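PDB 6EYU: bacteriorhodopsin from Nanosalina sp., which appears to be a light-driven retinal protein that pumps protons inward across the membrane, opposite in direction to the familiar outward pump bacteriorhodopsin. Local coordinates for residues K164-Y169 against M221-K226; L135-V140 against F173-P178. All coordinates share one frame; numbering follows the deposited sequence.

Contact 1 of 2, residues K164-Y169 against M221-K226. With MUN ([(2~{S})-2,3-bis(oxidanyl)propyl] (~{E})-undec-2-enoate), chain L; MUN ([(2~{S})-2,3-bis(oxidanyl)propyl] (~{E})-undec-2-enoate), chain T.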
loop_
_atom_site.group_PDB
_atom_site.type_symbol
_atom_site.label_atom_id
_atom_site.label_comp_id
_atom_site.label_asym_id
_atom_site.label_seq_id
_atom_site.Cartn_x
_atom_site.Cartn_y
_atom_site.Cartn_z
ATOM N N LYS A 164 -7.986 16.869 21.876
ATOM C CA LYS A 164 -8.424 15.998 22.961
ATOM C C LYS A 164 -9.894 15.624 22.796
ATOM O O LYS A 164 -10.286 14.485 23.054
ATOM C CB LYS A 164 -8.209 16.681 24.313
ATOM C CG LYS A 164 -6.753 16.748 24.748
ATOM C CD LYS A 164 -6.626 16.859 26.258
ATOM C CE LYS A 164 -6.526 18.309 26.706
ATOM N NZ LYS A 164 -5.120 18.717 26.977
ATOM N N ILE A 165 -10.698 16.575 22.332
ATOM C CA ILE A 165 -12.090 16.301 21.996
ATOM C C ILE A 165 -12.179 15.235 20.910
ATOM O O ILE A 165 -12.810 14.196 21.098
ATOM C CB ILE A 165 -12.811 17.570 21.504
ATOM C CG1 ILE A 165 -13.160 18.475 22.687
ATOM C CG2 ILE A 165 -14.072 17.198 20.738
ATOM C CD1 ILE A 165 -13.219 19.944 22.333
ATOM N N LEU A 166 -11.505 15.479 19.791
ATOM C CA LEU A 166 -11.521 14.549 18.668
ATOM C C LEU A 166 -10.996 13.183 19.095
ATOM O O LEU A 166 -11.594 12.153 18.786
ATOM C CB LEU A 166 -10.676 15.093 17.515
ATOM C CG LEU A 166 -11.330 16.196 16.681
ATOM C CD1 LEU A 166 -10.273 17.019 15.962
ATOM C CD2 LEU A 166 -12.319 15.604 15.689
ATOM N N ALA A 167 -9.862 13.180 19.789
ATOM C CA ALA A 167 -9.231 11.938 20.218
ATOM C C ALA A 167 -10.199 11.108 21.055
ATOM O O ALA A 167 -10.315 9.897 20.867
ATOM C CB ALA A 167 -7.968 12.236 21.010
ATOM N N GLY A 168 -10.949 11.779 21.923
ATOM C CA GLY A 168 -12.012 11.129 22.680
ATOM C C GLY A 168 -13.098 10.578 21.776
ATOM O O GLY A 168 -13.419 9.391 21.827
ATOM N N TYR A 169 -13.739 11.470 21.030
ATOM C CA TYR A 169 -14.719 11.079 20.023
ATOM C C TYR A 169 -14.306 9.791 19.314
ATOM O O TYR A 169 -15.060 8.817 19.294
ATOM C CB TYR A 169 -14.897 12.208 19.005
ATOM C CG TYR A 169 -16.017 11.979 18.017
ATOM C CD1 TYR A 169 -17.313 12.384 18.311
ATOM C CD2 TYR A 169 -15.739 11.591 16.713
ATOM C CE1 TYR A 169 -18.315 12.324 17.362
ATOM C CE2 TYR A 169 -16.740 11.497 15.765
ATOM C CZ TYR A 169 -18.028 11.857 16.097
ATOM O OH TYR A 169 -19.030 11.756 15.160
ATOM N N MET A 221 -12.486 19.747 11.092
ATOM C CA MET A 221 -12.054 20.944 10.380
ATOM C C MET A 221 -12.625 22.193 11.040
ATOM O O MET A 221 -11.960 23.229 11.105
ATOM C CB MET A 221 -12.499 20.876 8.917
ATOM C CG MET A 221 -11.720 19.871 8.085
ATOM S SD MET A 221 -11.839 20.184 6.315
ATOM C CE MET A 221 -12.723 18.722 5.774
ATOM N N TYR A 222 -13.791 22.046 11.661
ATOM C CA TYR A 222 -14.422 23.154 12.370
ATOM C C TYR A 222 -13.758 23.393 13.724
ATOM O O TYR A 222 -13.586 24.537 14.146
ATOM C CB TYR A 222 -15.917 22.883 12.558
ATOM C CG TYR A 222 -16.778 23.393 11.422
ATOM C CD1 TYR A 222 -17.106 24.739 11.323
ATOM C CD2 TYR A 222 -17.256 22.530 10.445
ATOM C CE1 TYR A 222 -17.889 25.210 10.286
ATOM C CE2 TYR A 222 -18.035 22.993 9.401
ATOM C CZ TYR A 222 -18.350 24.332 9.328
ATOM O OH TYR A 222 -19.131 24.796 8.293
ATOM N N LEU A 223 -13.321 22.315 14.370
ATOM C CA LEU A 223 -12.657 22.416 15.666
ATOM C C LEU A 223 -11.316 23.133 15.531
ATOM O O LEU A 223 -10.976 23.990 16.347
ATOM C CB LEU A 223 -12.443 21.025 16.268
ATOM C CG LEU A 223 -13.250 20.713 17.530
ATOM C CD1 LEU A 223 -14.662 21.265 17.418
ATOM C CD2 LEU A 223 -13.276 19.214 17.791
ATOM N N ILE A 224 -10.522 22.710 14.552
ATOM C CA ILE A 224 -9.296 23.415 14.196
ATOM C C ILE A 224 -9.593 24.878 13.886
ATOM O O ILE A 224 -9.008 25.783 14.480
ATOM C CB ILE A 224 -8.630 22.778 12.962
ATOM C CG1 ILE A 224 -7.928 21.477 13.352
ATOM C CG2 ILE A 224 -7.643 23.748 12.330
ATOM C CD1 ILE A 224 -7.587 20.592 12.173
ATOM N N HIS A 225 -10.470 25.097 12.912
ATOM C CA HIS A 225 -10.914 26.437 12.557
ATOM C C HIS A 225 -11.207 27.265 13.805
ATOM O O HIS A 225 -10.579 28.297 14.038
ATOM C CB HIS A 225 -12.165 26.353 11.682
ATOM C CG HIS A 225 -12.799 27.679 11.403
ATOM N ND1 HIS A 225 -12.158 28.671 10.692
ATOM C CD2 HIS A 225 -14.051 28.134 11.637
ATOM C CE1 HIS A 225 -12.976 29.697 10.538
ATOM N NE2 HIS A 225 -14.131 29.397 11.104
ATOM N N LYS A 226 -12.228 26.854 14.551
ATOM C CA LYS A 226 -12.591 27.526 15.793
ATOM C C LYS A 226 -11.350 27.812 16.631
ATOM O O LYS A 226 -11.185 28.913 17.156
ATOM C CB LYS A 226 -13.569 26.665 16.594
ATOM C CG LYS A 226 -14.972 27.242 16.684
HETATM C CAR MUN L . -24.046 14.798 4.852
HETATM C CAQ MUN L . -23.905 15.826 5.975
HETATM C CAP MUN L . -23.479 15.119 7.261
HETATM C CAO MUN L . -23.899 15.960 8.468
HETATM C CAN MUN L . -22.735 16.052 9.453
HETATM C CAM MUN L . -22.320 17.516 9.612
HETATM C CAK MUN L . -22.425 17.919 11.084
HETATM C CAH MUN L . -21.040 17.831 11.729
HETATM C CAF MUN L . -20.945 18.823 12.891
HETATM C CAC MUN L . -19.971 19.985 12.680
HETATM C CAA MUN L . -19.805 20.923 13.879
HETATM O OAD MUN L . -20.704 21.045 14.711
HETATM O OAB MUN L . -18.701 21.717 13.836
HETATM C CAE MUN L . -18.964 22.935 14.538
HETATM C CAG MUN L . -18.272 22.899 15.903
HETATM O OAJ MUN L . -17.089 22.100 15.817
HETATM C CAI MUN L . -17.898 24.322 16.322
HETATM O OAL MUN L . -17.273 24.993 15.226
HETATM C CAN MUN T . -27.661 22.447 4.855
HETATM C CAM MUN T . -26.968 22.744 6.186
HETATM C CAK MUN T . -26.299 24.119 6.116
HETATM C CAH MUN T . -25.643 24.437 7.461
HETATM C CAF MUN T . -24.720 25.650 7.307
HETATM C CAC MUN T . -24.189 26.244 8.617
HETATM C CAA MUN T . -22.927 27.104 8.495
HETATM O OAD MUN T . -22.501 27.442 7.389
HETATM O OAB MUN T . -22.491 27.643 9.666
HETATM C CAE MUN T . -21.159 27.197 9.940
HETATM C CAG MUN T . -20.184 28.366 9.782
HETATM O OAJ MUN T . -20.911 29.555 9.464
HETATM C CAI MUN T . -19.415 28.571 11.090
HETATM O OAL MUN T . -18.739 29.831 11.053
#

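Contact 2 of 2, residues L135-V140 against F173-P178. With RET (retinal), chain D.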
loop_
_atom_site.group_PDB
_atom_site.type_symbol
_atom_site.label_atom_id
_atom_site.label_comp_id
_atom_site.label_asym_id
_atom_site.label_seq_id
_atom_site.Cartn_x
_atom_site.Cartn_y
_atom_site.Cartn_z
ATOM N N LEU A 135 -5.640 -6.016 21.184
ATOM C CA LEU A 135 -4.375 -5.532 21.724
ATOM C C LEU A 135 -3.884 -4.327 20.930
ATOM O O LEU A 135 -3.697 -3.242 21.480
ATOM C CB LEU A 135 -3.321 -6.641 21.689
ATOM C CG LEU A 135 -2.977 -7.275 23.038
ATOM C CD1 LEU A 135 -4.153 -7.177 23.998
ATOM C CD2 LEU A 135 -2.554 -8.724 22.851
ATOM N N LEU A 136 -3.749 -4.506 19.619
ATOM C CA LEU A 136 -3.242 -3.453 18.751
ATOM C C LEU A 136 -4.056 -2.177 18.919
ATOM O O LEU A 136 -3.500 -1.081 18.999
ATOM C CB LEU A 136 -3.280 -3.907 17.292
ATOM C CG LEU A 136 -2.116 -4.807 16.873
ATOM C CD1 LEU A 136 -2.305 -5.313 15.452
ATOM C CD2 LEU A 136 -0.798 -4.062 17.012
ATOM N N LEU A 137 -5.372 -2.329 19.026
ATOM C CA LEU A 137 -6.265 -1.181 19.118
ATOM C C LEU A 137 -6.069 -0.450 20.442
ATOM O O LEU A 137 -6.133 0.778 20.496
ATOM C CB LEU A 137 -7.723 -1.624 18.979
ATOM C CG LEU A 137 -8.753 -0.509 19.165
ATOM C CD1 LEU A 137 -8.534 0.595 18.141
ATOM C CD2 LEU A 137 -10.167 -1.058 19.071
ATOM N N LEU A 138 -5.745 -1.203 21.488
ATOM C CA LEU A 138 -5.400 -0.610 22.775
ATOM C C LEU A 138 -4.027 0.052 22.715
ATOM O O LEU A 138 -3.790 1.068 23.368
ATOM C CB LEU A 138 -5.420 -1.675 23.875
ATOM C CG LEU A 138 -6.785 -2.309 24.146
ATOM C CD1 LEU A 138 -6.655 -3.486 25.100
ATOM C CD2 LEU A 138 -7.757 -1.275 24.697
ATOM N N GLY A 139 -3.170 -0.457 21.836
ATOM C CA GLY A 139 -1.991 0.283 21.401
ATOM C C GLY A 139 -2.353 1.630 20.806
ATOM O O GLY A 139 -1.762 2.652 21.151
ATOM N N VAL A 140 -3.340 1.630 19.914
ATOM C CA VAL A 140 -3.762 2.849 19.236
ATOM C C VAL A 140 -4.327 3.854 20.234
ATOM O O VAL A 140 -3.857 4.988 20.319
ATOM C CB VAL A 140 -4.831 2.552 18.169
ATOM C CG1 VAL A 140 -5.552 3.831 17.769
ATOM C CG2 VAL A 140 -4.198 1.888 16.956
ATOM N N PHE A 173 -15.462 5.580 19.655
ATOM C CA PHE A 173 -16.173 5.008 18.516
ATOM C C PHE A 173 -15.415 3.810 17.950
ATOM O O PHE A 173 -16.022 2.842 17.494
ATOM C CB PHE A 173 -16.373 6.061 17.425
ATOM C CG PHE A 173 -17.698 6.763 17.497
ATOM C CD1 PHE A 173 -18.873 6.088 17.206
ATOM C CD2 PHE A 173 -17.774 8.089 17.889
ATOM C CE1 PHE A 173 -20.097 6.722 17.306
ATOM C CE2 PHE A 173 -18.995 8.731 17.985
ATOM C CZ PHE A 173 -20.158 8.045 17.696
ATOM N N PHE A 174 -14.089 3.864 18.018
ATOM C CA PHE A 174 -13.254 2.806 17.458
ATOM C C PHE A 174 -13.433 1.508 18.237
ATOM O O PHE A 174 -13.325 0.418 17.675
ATOM C CB PHE A 174 -11.782 3.224 17.470
ATOM C CG PHE A 174 -11.327 3.871 16.192
ATOM C CD1 PHE A 174 -12.182 4.688 15.473
ATOM C CD2 PHE A 174 -10.060 3.626 15.687
ATOM C CE1 PHE A 174 -11.767 5.290 14.301
ATOM C CE2 PHE A 174 -9.638 4.224 14.516
ATOM C CZ PHE A 174 -10.492 5.060 13.822
ATOM N N LEU A 175 -13.810 1.632 19.506
ATOM C CA LEU A 175 -13.942 0.471 20.379
ATOM C C LEU A 175 -15.252 -0.264 20.114
ATOM O O LEU A 175 -15.382 -1.448 20.425
ATOM C CB LEU A 175 -13.873 0.898 21.844
ATOM C CG LEU A 175 -12.568 1.578 22.258
ATOM C CD1 LEU A 175 -12.750 2.345 23.559
ATOM C CD2 LEU A 175 -11.450 0.554 22.387
ATOM N N SER A 176 -16.220 0.442 19.542
ATOM C CA SER A 176 -17.542 -0.128 19.311
ATOM C C SER A 176 -17.483 -1.214 18.243
ATOM O O SER A 176 -18.292 -2.143 18.246
ATOM C CB SER A 176 -18.529 0.965 18.893
ATOM O OG SER A 176 -18.217 1.468 17.606
ATOM N N TYR A 177 -16.466 -1.146 17.388
ATOM C CA TYR A 177 -16.447 -1.936 16.161
ATOM C C TYR A 177 -16.105 -3.395 16.449
ATOM O O TYR A 177 -16.805 -4.299 15.993
ATOM C CB TYR A 177 -15.445 -1.354 15.163
ATOM C CG TYR A 177 -15.950 -0.127 14.435
ATOM C CD1 TYR A 177 -16.661 -0.243 13.249
ATOM C CD2 TYR A 177 -15.713 1.146 14.936
ATOM C CE1 TYR A 177 -17.134 0.876 12.588
ATOM C CE2 TYR A 177 -16.174 2.270 14.277
ATOM C CZ TYR A 177 -16.897 2.128 13.112
ATOM O OH TYR A 177 -17.359 3.245 12.453
ATOM N N PRO A 178 -15.027 -3.629 17.212
ATOM C CA PRO A 178 -14.708 -4.990 17.640
ATOM C C PRO A 178 -15.806 -5.598 18.505
ATOM O O PRO A 178 -15.940 -6.820 18.566
ATOM C CB PRO A 178 -13.414 -4.823 18.449
ATOM C CG PRO A 178 -13.311 -3.367 18.758
ATOM C CD PRO A 178 -14.007 -2.658 17.639
HETATM C C1 RET D . -11.905 -5.407 13.556
HETATM C C2 RET D . -11.277 -6.803 13.511
HETATM C C3 RET D . -11.244 -7.450 14.895
HETATM C C4 RET D . -10.319 -6.667 15.821
HETATM C C5 RET D . -10.570 -5.164 15.690
HETATM C C6 RET D . -11.293 -4.579 14.694
HETATM C C7 RET D . -11.489 -3.142 14.710
HETATM C C8 RET D . -12.165 -2.517 13.706
HETATM C C9 RET D . -12.249 -1.079 13.698
HETATM C C10 RET D . -12.969 -0.410 12.713
HETATM C C11 RET D . -13.178 0.986 12.660
HETATM C C12 RET D . -13.865 1.330 11.501
HETATM C C13 RET D . -14.132 2.645 11.060
HETATM C C14 RET D . -14.823 2.859 9.859
HETATM C C15 RET D . -15.060 4.089 9.253
HETATM C C16 RET D . -11.627 -4.673 12.243
HETATM C C17 RET D . -13.413 -5.512 13.792
HETATM C C18 RET D . -9.986 -4.255 16.773
HETATM C C19 RET D . -11.575 -0.278 14.814
HETATM C C20 RET D . -13.690 3.839 11.909
#

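Contact 1 of 2, residues K164-Y169 against M221-K226
Ile165 and Leu166 meet Leu223 without any hydrogen bond; the shortest polar bond here, 2.7 Å from Lys226 N to Tyr222 O, runs within helix 198-230, and its turn spans Leu223. Within residues 221-226 one methyl, Leu223 CD2, does the touching. It reaches between two neighbours on helix 157-183, lying 3.7 Å from Ile165 CG2 and 3.8 Å from Leu166 CG. Leu166 and Leu223 reach toward each other tip to tip, the Leu223 methyl coming up against the branch carbon of Leu166, whereas Ile165 crosses Leu223 at a slant and offers its short branch. That branch stands anti to the Ile165 backbone N because chi1, at -77°, sends CG1 to lie beside the N instead. The backbones stay well apart, the closest CA atoms being those of Leu166 and Leu223 at 8.5 Å, and the side chains alone bridge the gap.

Leu166 is the buried member: it also packs on Tyr216, Leu219 and Asp220 of helix 198-230 and on Leu88 and Thr91 of helix 72-93. Ile165 lies on the surface. Lipid takes over at the other methyl of Leu223, CD1, where OAJ of MUN (chain L) is 3.0 Å away, a close approach and not a bond. The same glycerol end brings OAB to 3.3 Å from Tyr222 CB and OAL to 3.5 Å from Lys226 CG. A second lipid, MUN (chain T), meets the other end of Tyr222, its CAE 3.5 Å from the ring hydroxyl OH and its CAI at the ring edge.

Ile165, Leu166 and Leu223 thus form a small apolar contact that imposes no hydrogen-bond geometry, while the glycerol end of one lipid, MUN (chain L), lies beside Leu223; Tyr169 OH, hydrogen-bonded to Phe211 O, supplies a directional link between the same two helices.

Contact 2 of 2, residues L135-V140 against F173-P178
Within residues 135-140, Leu137 makes every apolar touch to residues 173-178. Its CG is anti to the backbone N (chi1 176°), which extends the isobutyl group toward the other helix. Its two methyls take different partners. CD1 approaches the edge of the Phe174 ring, near the ring plane, with 4.2 Å to Phe174 CD2. CD2 sits farther in, 3.9 Å from Leu175 CD2 and also 3.9 Å from Pro178 CG, while the Phe174 carbonyl oxygen lies close by. Leu175 meets it at an oblique angle from the surface side.

Contacts with retinal form the second group. Leu137 CD2 and Pro178 CB both pack on the ring methyl C18, each at 3.9 Å. Tyr177 lays one face of its ring against the polyene, C11 standing over the ring centre and 3.4 Å from Tyr177 CD2. Phe174 CE1 comes within 3.4 Å of the C20 methyl, from a position where bacteriorhodopsin has a tryptophan. Together they form part of the retinal pocket.

No hydrogen bond joins the two segments, although Tyr130 OH, elsewhere on helix 128-145, bonds to Pro178 O. Phe173 O accepts from both Ser176 N and Ser176 OG, the hydroxyl at 2.6 Å, just before the kink where Pro178 N has no bond to the preceding turn.

The two short helical segments run antiparallel (177°). Around them, helix 101-124 supplies Leu114 against Leu137 and Glu111 against Phe174, helix 72-93 sets Ile84 and Leu85 on Phe174, and helix 198-230 packs Pro209 and Cys212 on Tyr177.

How the contacts relate
Helix 157-183 serves both contacts: it uses residues 164-169 for contact 1 with helix 198-230, then residues 173-178 for contact 2 with helix 128-145. Along the chain the segments alternate, and the contact centres lie 19 Å apart. Where the two stretches of the shared helix follow one another, the rings of Tyr169 and Phe173 meet with planes at about 55°. Contact 1 lies toward the end of helix 198-230 that leads to the C terminus. Lipid lies near both contacts; what sets them apart is retinal, which touches residues of contact 2 and is about 12 Å from the Leu166 side chain of contact 1.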